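Local coordinates for protein PaaA (Enterobacter agglomerans, PDB 5FF5) that probably activates a peptide carboxylate by adenylylation, as E1-like ThiF enzymes do, during the post-translational formation of the bicyclic core of pantocin A, at residues D163-E168 / F208-P213; A136-G141 / T226-A231. All blocks are in the same frame, centred on the assembly; numbering follows the deposited sequence.

Interaction 1. Residues D163-E168 / F208-P213; sequences DGDDVE and FEFASP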
ATOM      1  N   ASP A 163      15.781 -17.532   0.059  1.00 42.09           N
ATOM      2  CA  ASP A 163      16.189 -17.033  -1.247  1.00 42.09           C
ATOM      3  C   ASP A 163      17.686 -17.171  -1.537  1.00 59.05           C
ATOM      4  O   ASP A 163      18.535 -16.909  -0.676  1.00 55.63           O
ATOM      5  CB  ASP A 163      15.775 -15.574  -1.365  1.00 51.72           C
ATOM      6  CG  ASP A 163      15.901 -15.037  -2.769  1.00 59.00           C
ATOM      7  OD1 ASP A 163      17.053 -14.795  -3.203  1.00 60.43           O
ATOM      8  OD2 ASP A 163      14.851 -14.850  -3.427  1.00 54.09           O
ATOM      9  N   GLY A 164      18.010 -17.562  -2.766  1.00 61.44           N
ATOM     10  CA  GLY A 164      19.394 -17.778  -3.144  1.00 54.80           C
ATOM     11  C   GLY A 164      20.015 -16.688  -4.005  1.00 58.83           C
ATOM     12  O   GLY A 164      21.146 -16.845  -4.483  1.00 50.26           O
ATOM     13  N   ASP A 165      19.284 -15.592  -4.225  1.00 55.79           N
ATOM     14  CA  ASP A 165      19.791 -14.519  -5.087  1.00 50.85           C
ATOM     15  C   ASP A 165      20.594 -13.454  -4.379  1.00 52.55           C
ATOM     16  O   ASP A 165      20.658 -13.385  -3.148  1.00 54.94           O
ATOM     17  CB  ASP A 165      18.665 -13.807  -5.818  1.00 55.02           C
ATOM     18  CG  ASP A 165      18.269 -14.495  -7.093  1.00 66.81           C
ATOM     19  OD1 ASP A 165      19.097 -15.266  -7.625  1.00 71.41           O
ATOM     20  OD2 ASP A 165      17.141 -14.221  -7.581  1.00 75.21           O
ATOM     21  N   ASP A 166      21.178 -12.591  -5.193  1.00 47.88           N
ATOM     22  CA  ASP A 166      21.896 -11.446  -4.682  1.00 52.91           C
ATOM     23  C   ASP A 166      21.347 -10.197  -5.376  1.00 52.86           C
ATOM     24  O   ASP A 166      20.796 -10.274  -6.474  1.00 55.50           O
ATOM     25  CB  ASP A 166      23.391 -11.605  -4.907  1.00 49.72           C
ATOM     26  CG  ASP A 166      23.757 -11.552  -6.367  1.00 67.54           C
ATOM     27  OD1 ASP A 166      22.953 -12.031  -7.213  1.00 73.47           O
ATOM     28  OD2 ASP A 166      24.840 -11.006  -6.672  1.00 80.45           O
ATOM     29  N   VAL A 167      21.501  -9.049  -4.733  1.00 52.03           N
ATOM     30  CA  VAL A 167      20.859  -7.824  -5.200  1.00 54.13           C
ATOM     31  C   VAL A 167      21.516  -7.285  -6.462  1.00 59.20           C
ATOM     32  O   VAL A 167      22.741  -7.151  -6.517  1.00 61.69           O
ATOM     33  CB  VAL A 167      20.904  -6.741  -4.114  1.00 50.58           C
ATOM     34  CG1 VAL A 167      20.361  -5.420  -4.648  1.00 48.62           C
ATOM     35  CG2 VAL A 167      20.159  -7.209  -2.864  1.00 48.62           C
ATOM     36  N   GLU A 168      20.703  -6.969  -7.466  1.00 56.58           N
ATOM     37  CA  GLU A 168      21.192  -6.350  -8.701  1.00 52.34           C
ATOM     38  C   GLU A 168      20.761  -4.905  -8.744  1.00 49.37           C
ATOM     39  O   GLU A 168      19.828  -4.520  -8.049  1.00 60.84           O
ATOM     40  CB  GLU A 168      20.633  -7.049  -9.940  1.00 59.94           C
ATOM     41  CG  GLU A 168      20.921  -8.523 -10.074  1.00 69.17           C
ATOM     42  CD  GLU A 168      20.213  -9.119 -11.282  1.00 82.68           C
ATOM     43  OE1 GLU A 168      19.682  -8.331 -12.115  1.00 62.80           O
ATOM     44  OE2 GLU A 168      20.175 -10.370 -11.383  1.00 92.56           O
ATOM     45  N   PHE A 208      19.933 -18.788   2.784  1.00 55.47           N
ATOM     46  CA  PHE A 208      20.485 -18.420   1.503  1.00 51.26           C
ATOM     47  C   PHE A 208      20.484 -19.634   0.606  1.00 54.45           C
ATOM     48  O   PHE A 208      21.494 -20.321   0.488  1.00 50.60           O
ATOM     49  CB  PHE A 208      21.888 -17.843   1.642  1.00 48.49           C
ATOM     50  CG  PHE A 208      22.508 -17.481   0.333  1.00 53.18           C
ATOM     51  CD1 PHE A 208      21.745 -16.880  -0.653  1.00 57.04           C
ATOM     52  CD2 PHE A 208      23.854 -17.685   0.099  1.00 49.88           C
ATOM     53  CE1 PHE A 208      22.301 -16.536  -1.868  1.00 51.09           C
ATOM     54  CE2 PHE A 208      24.412 -17.332  -1.113  1.00 46.66           C
ATOM     55  CZ  PHE A 208      23.631 -16.757  -2.099  1.00 45.43           C
ATOM     56  N   GLU A 209      19.321 -19.918   0.024  1.00 52.91           N
ATOM     57  CA  GLU A 209      19.159 -21.038  -0.890  1.00 50.15           C
ATOM     58  C   GLU A 209      17.833 -20.933  -1.623  1.00 52.69           C
ATOM     59  O   GLU A 209      16.923 -20.290  -1.127  1.00 58.39           O
ATOM     60  CB  GLU A 209      19.203 -22.336  -0.115  1.00 49.55           C
ATOM     61  CG  GLU A 209      17.950 -22.592   0.706  1.00 50.35           C
ATOM     62  CD  GLU A 209      18.012 -23.908   1.470  1.00 63.56           C
ATOM     63  OE1 GLU A 209      18.620 -23.912   2.565  1.00 59.43           O
ATOM     64  OE2 GLU A 209      17.491 -24.939   0.965  1.00 64.66           O
ATOM     65  N   PHE A 210      17.689 -21.598  -2.765  1.00 58.69           N
ATOM     66  CA  PHE A 210      16.371 -21.661  -3.404  1.00 61.53           C
ATOM     67  C   PHE A 210      15.609 -22.887  -2.910  1.00 60.53           C
ATOM     68  O   PHE A 210      16.193 -23.800  -2.326  1.00 74.37           O
ATOM     69  CB  PHE A 210      16.459 -21.684  -4.931  1.00 55.72           C
ATOM     70  CG  PHE A 210      17.027 -20.432  -5.537  1.00 65.36           C
ATOM     71  CD1 PHE A 210      16.234 -19.290  -5.650  1.00 72.42           C
ATOM     72  CD2 PHE A 210      18.325 -20.395  -6.026  1.00 60.21           C
ATOM     73  CE1 PHE A 210      16.729 -18.123  -6.222  1.00 70.37           C
ATOM     74  CE2 PHE A 210      18.835 -19.227  -6.598  1.00 65.63           C
ATOM     75  CZ  PHE A 210      18.036 -18.089  -6.699  1.00 69.32           C
ATOM     76  N   ALA A 211      14.303 -22.899  -3.122  1.00 56.46           N
ATOM     77  CA  ALA A 211      13.498 -24.045  -2.730  1.00 63.69           C
ATOM     78  C   ALA A 211      13.624 -25.178  -3.747  1.00 73.24           C
ATOM     79  O   ALA A 211      13.161 -25.054  -4.887  1.00 79.75           O
ATOM     80  CB  ALA A 211      12.057 -23.645  -2.565  1.00 59.39           C
ATOM     81  N   SER A 212      14.270 -26.268  -3.344  1.00 67.54           N
ATOM     82  CA  SER A 212      14.347 -27.456  -4.187  1.00 66.42           C
ATOM     83  C   SER A 212      13.101 -28.294  -3.977  1.00 64.46           C
ATOM     84  O   SER A 212      12.519 -28.276  -2.893  1.00 61.91           O
ATOM     85  CB  SER A 212      15.576 -28.290  -3.851  1.00 65.62           C
ATOM     86  OG  SER A 212      15.510 -28.742  -2.504  1.00 66.58           O
ATOM     87  N   PRO A 213      12.703 -29.063  -4.994  1.00 64.90           N
ATOM     88  CA  PRO A 213      11.549 -29.939  -4.798  1.00 61.73           C
ATOM     89  C   PRO A 213      11.894 -31.189  -3.989  1.00 57.37           C
ATOM     90  O   PRO A 213      11.491 -32.273  -4.395  1.00 57.45           O
ATOM     91  CB  PRO A 213      11.142 -30.304  -6.228  1.00 60.28           C
ATOM     92  CG  PRO A 213      12.416 -30.241  -6.992  1.00 65.72           C
ATOM     93  CD  PRO A 213      13.253 -29.160  -6.356  1.00 66.57           C
TER
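Two loops at the C-terminal ends of neighbouring parallel strands, 158-162 and 203-207, meet here at one edge of the Rossmann-type sheet of the ThiF-like domain. Their backbones come closest at Gly164 and Glu209, whose CA atoms lie 4.0 Å apart, and two phenylalanines of 208-213 close around the glycine. Phe210, with CG anti to its own carbonyl carbon, lays a ring face on the backbone of Gly164. Gly164 CA sits 3.8 Å from the centroid of the Phe210 ring and 13° off its normal, a CH-pi contact. Glycine suits this place because no side chain stands between main chain and ring. At the rim, Phe210 CZ comes 3.2 Å from Asp165 OD1, which lies near the ring plane, while the carboxylate is turned 84° to the ring. The other oxygen of Asp165 has a long, weak ion pair with Lys187. Phe208 takes a different first torsion, CG anti to its backbone N (179°), and brings an edge to the turn: its CD1 is 3.2 Å from Asp163 O, near the ring plane. The same carbonyl receives a CA-H...O contact, Phe208 CA to Asp163 O at 3.3 Å. Glu209, between the two phenylalanines in sequence, suits its position because its carboxylate, with the CB bond pointing away from 163-168, forms a salt bridge with Arg217 of helix 215-222. Asp163 OD2 is hydrogen-bonded to Met140 N of the glycine-rich loop, while OD1 makes an Asx turn, accepting from Asp165 N at 2.6 Å from above the carboxylate plane.

Interaction 2. Residues A136-G141 / T226-A231; sequences AIFGMG and TFIILA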
ATOM      1  N   ALA A 136       6.575 -17.639   6.819  1.00 42.67           N
ATOM      2  CA  ALA A 136       7.668 -18.035   5.943  1.00 42.09           C
ATOM      3  C   ALA A 136       7.346 -17.567   4.551  1.00 42.09           C
ATOM      4  O   ALA A 136       6.249 -17.770   4.052  1.00 49.52           O
ATOM      5  CB  ALA A 136       7.887 -19.530   5.977  1.00 42.09           C
ATOM      6  N   ILE A 137       8.303 -16.908   3.933  1.00 44.80           N
ATOM      7  CA  ILE A 137       8.106 -16.320   2.620  1.00 46.87           C
ATOM      8  C   ILE A 137       9.098 -16.919   1.646  1.00 49.14           C
ATOM      9  O   ILE A 137      10.306 -16.897   1.878  1.00 48.69           O
ATOM     10  CB  ILE A 137       8.254 -14.789   2.650  1.00 42.09           C
ATOM     11  CG1 ILE A 137       7.398 -14.216   3.776  1.00 52.45           C
ATOM     12  CG2 ILE A 137       7.795 -14.183   1.354  1.00 43.95           C
ATOM     13  CD1 ILE A 137       7.548 -12.719   3.949  1.00 54.89           C
ATOM     14  N   PHE A 138       8.573 -17.509   0.582  1.00 46.75           N
ATOM     15  CA  PHE A 138       9.403 -18.203  -0.375  1.00 42.09           C
ATOM     16  C   PHE A 138       9.716 -17.301  -1.540  1.00 42.09           C
ATOM     17  O   PHE A 138       8.931 -17.187  -2.459  1.00 54.31           O
ATOM     18  CB  PHE A 138       8.718 -19.505  -0.827  1.00 42.40           C
ATOM     19  CG  PHE A 138       8.794 -20.599   0.201  1.00 42.36           C
ATOM     20  CD1 PHE A 138       9.853 -21.492   0.197  1.00 46.89           C
ATOM     21  CD2 PHE A 138       7.851 -20.694   1.203  1.00 42.09           C
ATOM     22  CE1 PHE A 138       9.952 -22.469   1.153  1.00 44.55           C
ATOM     23  CE2 PHE A 138       7.943 -21.659   2.162  1.00 42.09           C
ATOM     24  CZ  PHE A 138       8.992 -22.553   2.137  1.00 49.42           C
ATOM     25  N   GLY A 139      10.868 -16.653  -1.490  1.00 42.09           N
ATOM     26  CA  GLY A 139      11.324 -15.829  -2.597  1.00 49.52           C
ATOM     27  C   GLY A 139      11.271 -14.340  -2.282  1.00 58.97           C
ATOM     28  O   GLY A 139      10.207 -13.809  -1.942  1.00 54.57           O
HETATM   29  N   MSE A 140      12.408 -13.660  -2.398  1.00 49.25           N
HETATM   30  CA  MSE A 140      12.452 -12.239  -2.090  1.00 50.69           C
HETATM   31  C   MSE A 140      12.578 -11.359  -3.341  1.00 56.17           C
HETATM   32  O   MSE A 140      13.351 -10.395  -3.380  1.00 55.81           O
HETATM   33  CB  MSE A 140      13.584 -11.965  -1.109  1.00 49.78           C
HETATM   34  CG  MSE A 140      13.340 -12.586   0.271  1.00 59.75           C
HETATM   35 SE   MSE A 140      11.838 -11.801   1.284  1.00 65.12          SE
HETATM   36  CE  MSE A 140      10.550 -13.219   0.991  1.00 48.90           C
ATOM     37  N   GLY A 141      11.802 -11.709  -4.359  1.00 48.21           N
ATOM     38  CA  GLY A 141      11.597 -10.859  -5.515  1.00 52.15           C
ATOM     39  C   GLY A 141      10.649  -9.724  -5.157  1.00 58.33           C
ATOM     40  O   GLY A 141      10.504  -9.360  -3.983  1.00 50.84           O
ATOM     41  N   THR A 226       3.790 -20.597  11.156  1.00 46.28           N
ATOM     42  CA  THR A 226       2.392 -20.574  11.490  1.00 42.09           C
ATOM     43  C   THR A 226       1.550 -20.080  10.306  1.00 42.09           C
ATOM     44  O   THR A 226       0.335 -20.205  10.306  1.00 51.89           O
ATOM     45  CB  THR A 226       2.212 -19.735  12.727  1.00 49.45           C
ATOM     46  OG1 THR A 226       2.743 -18.432  12.477  1.00 59.38           O
ATOM     47  CG2 THR A 226       3.006 -20.359  13.866  1.00 42.09           C
ATOM     48  N   PHE A 227       2.216 -19.555   9.284  1.00 42.09           N
ATOM     49  CA  PHE A 227       1.565 -19.042   8.080  1.00 42.09           C
ATOM     50  C   PHE A 227       2.557 -19.093   6.916  1.00 42.09           C
ATOM     51  O   PHE A 227       3.750 -18.932   7.128  1.00 45.29           O
ATOM     52  CB  PHE A 227       1.087 -17.599   8.284  1.00 47.69           C
ATOM     53  CG  PHE A 227      -0.180 -17.268   7.553  1.00 47.80           C
ATOM     54  CD1 PHE A 227      -1.371 -17.119   8.235  1.00 46.19           C
ATOM     55  CD2 PHE A 227      -0.174 -17.083   6.180  1.00 45.73           C
ATOM     56  CE1 PHE A 227      -2.534 -16.818   7.555  1.00 46.12           C
ATOM     57  CE2 PHE A 227      -1.339 -16.790   5.493  1.00 42.09           C
ATOM     58  CZ  PHE A 227      -2.515 -16.657   6.178  1.00 42.09           C
ATOM     59  N   ILE A 228       2.082 -19.302   5.691  1.00 42.09           N
ATOM     60  CA  ILE A 228       2.983 -19.348   4.538  1.00 45.40           C
ATOM     61  C   ILE A 228       2.489 -18.459   3.393  1.00 51.08           C
ATOM     62  O   ILE A 228       1.299 -18.462   3.039  1.00 49.06           O
ATOM     63  CB  ILE A 228       3.164 -20.810   3.992  1.00 42.70           C
ATOM     64  CG1 ILE A 228       3.919 -21.681   4.990  1.00 42.09           C
ATOM     65  CG2 ILE A 228       3.880 -20.803   2.659  1.00 42.09           C
ATOM     66  CD1 ILE A 228       4.028 -23.075   4.592  1.00 42.09           C
ATOM     67  N   ILE A 229       3.430 -17.730   2.795  1.00 46.92           N
ATOM     68  CA  ILE A 229       3.174 -16.895   1.630  1.00 46.56           C
ATOM     69  C   ILE A 229       4.049 -17.406   0.504  1.00 50.27           C
ATOM     70  O   ILE A 229       5.258 -17.532   0.698  1.00 50.55           O
ATOM     71  CB  ILE A 229       3.511 -15.399   1.893  1.00 53.89           C
ATOM     72  CG1 ILE A 229       2.768 -14.869   3.129  1.00 53.05           C
ATOM     73  CG2 ILE A 229       3.244 -14.551   0.653  1.00 46.00           C
ATOM     74  CD1 ILE A 229       3.044 -13.412   3.453  1.00 46.12           C
ATOM     75  N   LEU A 230       3.457 -17.693  -0.654  1.00 42.09           N
ATOM     76  CA  LEU A 230       4.215 -18.151  -1.820  1.00 48.35           C
ATOM     77  C   LEU A 230       3.503 -17.703  -3.069  1.00 59.42           C
ATOM     78  O   LEU A 230       2.369 -17.250  -3.000  1.00 67.73           O
ATOM     79  CB  LEU A 230       4.409 -19.675  -1.861  1.00 49.20           C
ATOM     80  CG  LEU A 230       3.227 -20.648  -1.846  1.00 58.93           C
ATOM     81  CD1 LEU A 230       2.493 -20.511  -0.552  1.00 68.92           C
ATOM     82  CD2 LEU A 230       2.272 -20.507  -3.050  1.00 50.31           C
ATOM     83  N   ALA A 231       4.145 -17.877  -4.220  1.00 65.66           N
ATOM     84  CA  ALA A 231       3.624 -17.339  -5.469  1.00 59.36           C
ATOM     85  C   ALA A 231       2.656 -18.280  -6.157  1.00 62.98           C
ATOM     86  O   ALA A 231       2.532 -19.447  -5.798  1.00 59.00           O
ATOM     87  CB  ALA A 231       4.762 -17.003  -6.411  1.00 66.74           C
TER
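Three backbone hydrogen bonds join strand 136-138 to strand 227-229, which run parallel with their short axes 19° apart. Ala136 is gripped twice: its N donates to Phe227 O at 3.1 Å, and its O accepts from Ile229 N, also at 3.1 Å and almost straight, 176° at the hydrogen and nearly along the C=O axis. Phe138 N reaches Ile229 O at 3.3 Å, a weaker bond. Ile137 shares one face of the sheet with Ile229, and the two touch lightly, Ile137 CG1 to Ile229 CD1 at 4.4 Å. Both pack on helix 142-153, Ile137 against Ala148 and Ile229 against Trp143 and Leu151; beta-branched isoleucine suits an extended, buried strand. Ala136 and Ile228 lie on the other face. There the Phe138 ring, its CG anti to the carbonyl carbon, offers an edge: CE2 meets Ile228 CG2 at 4.2 Å. Farther out, strand 158-162 takes the backbone of Ile137 through Arg160 and Ile162, so strand 136-138 is bonded on both edges, while Val258, Ile259 and Leu261 of strand 258-263 pack on residues 228-230. Beyond Phe138 the chain turns into Gly139, whose backbone angles (phi 109°) call for glycine, and Gly141 is the N-cap of helix 142-153. Gly139 and Gly141 fit a Rossmann-type GxGxxG pattern, probably a nucleotide-binding loop. The bonds between the strands thus pair buried main-chain groups while apolar side chains fill the faces, and the inner strand leads into a helix N-terminus that would probably favour an anionic group.

Both contacts belong to the mixed sheet of the ThiF-like domain, with centres about 12 Å apart. Along the chain the order is 136-141, 163-168, 208-213, 226-231, so interaction 2 brackets interaction 1 in sequence. Across the sheet, strands 203-207, 158-162, 134-138 and 227-229 lie side by side: interaction 2 joins the last two, and interaction 1 the loops that follow the first two. They meet directly where Asp163 OD2 lies 2.9 Å from Met140 N, probably a hydrogen bond, and where Ala211 CB packs on Phe138 CD1. The acidic loop after strand 158-162 is thereby tied to the glycine-rich loop after strand 134-138, an arrangement consistent with a Rossmann-type nucleotide site.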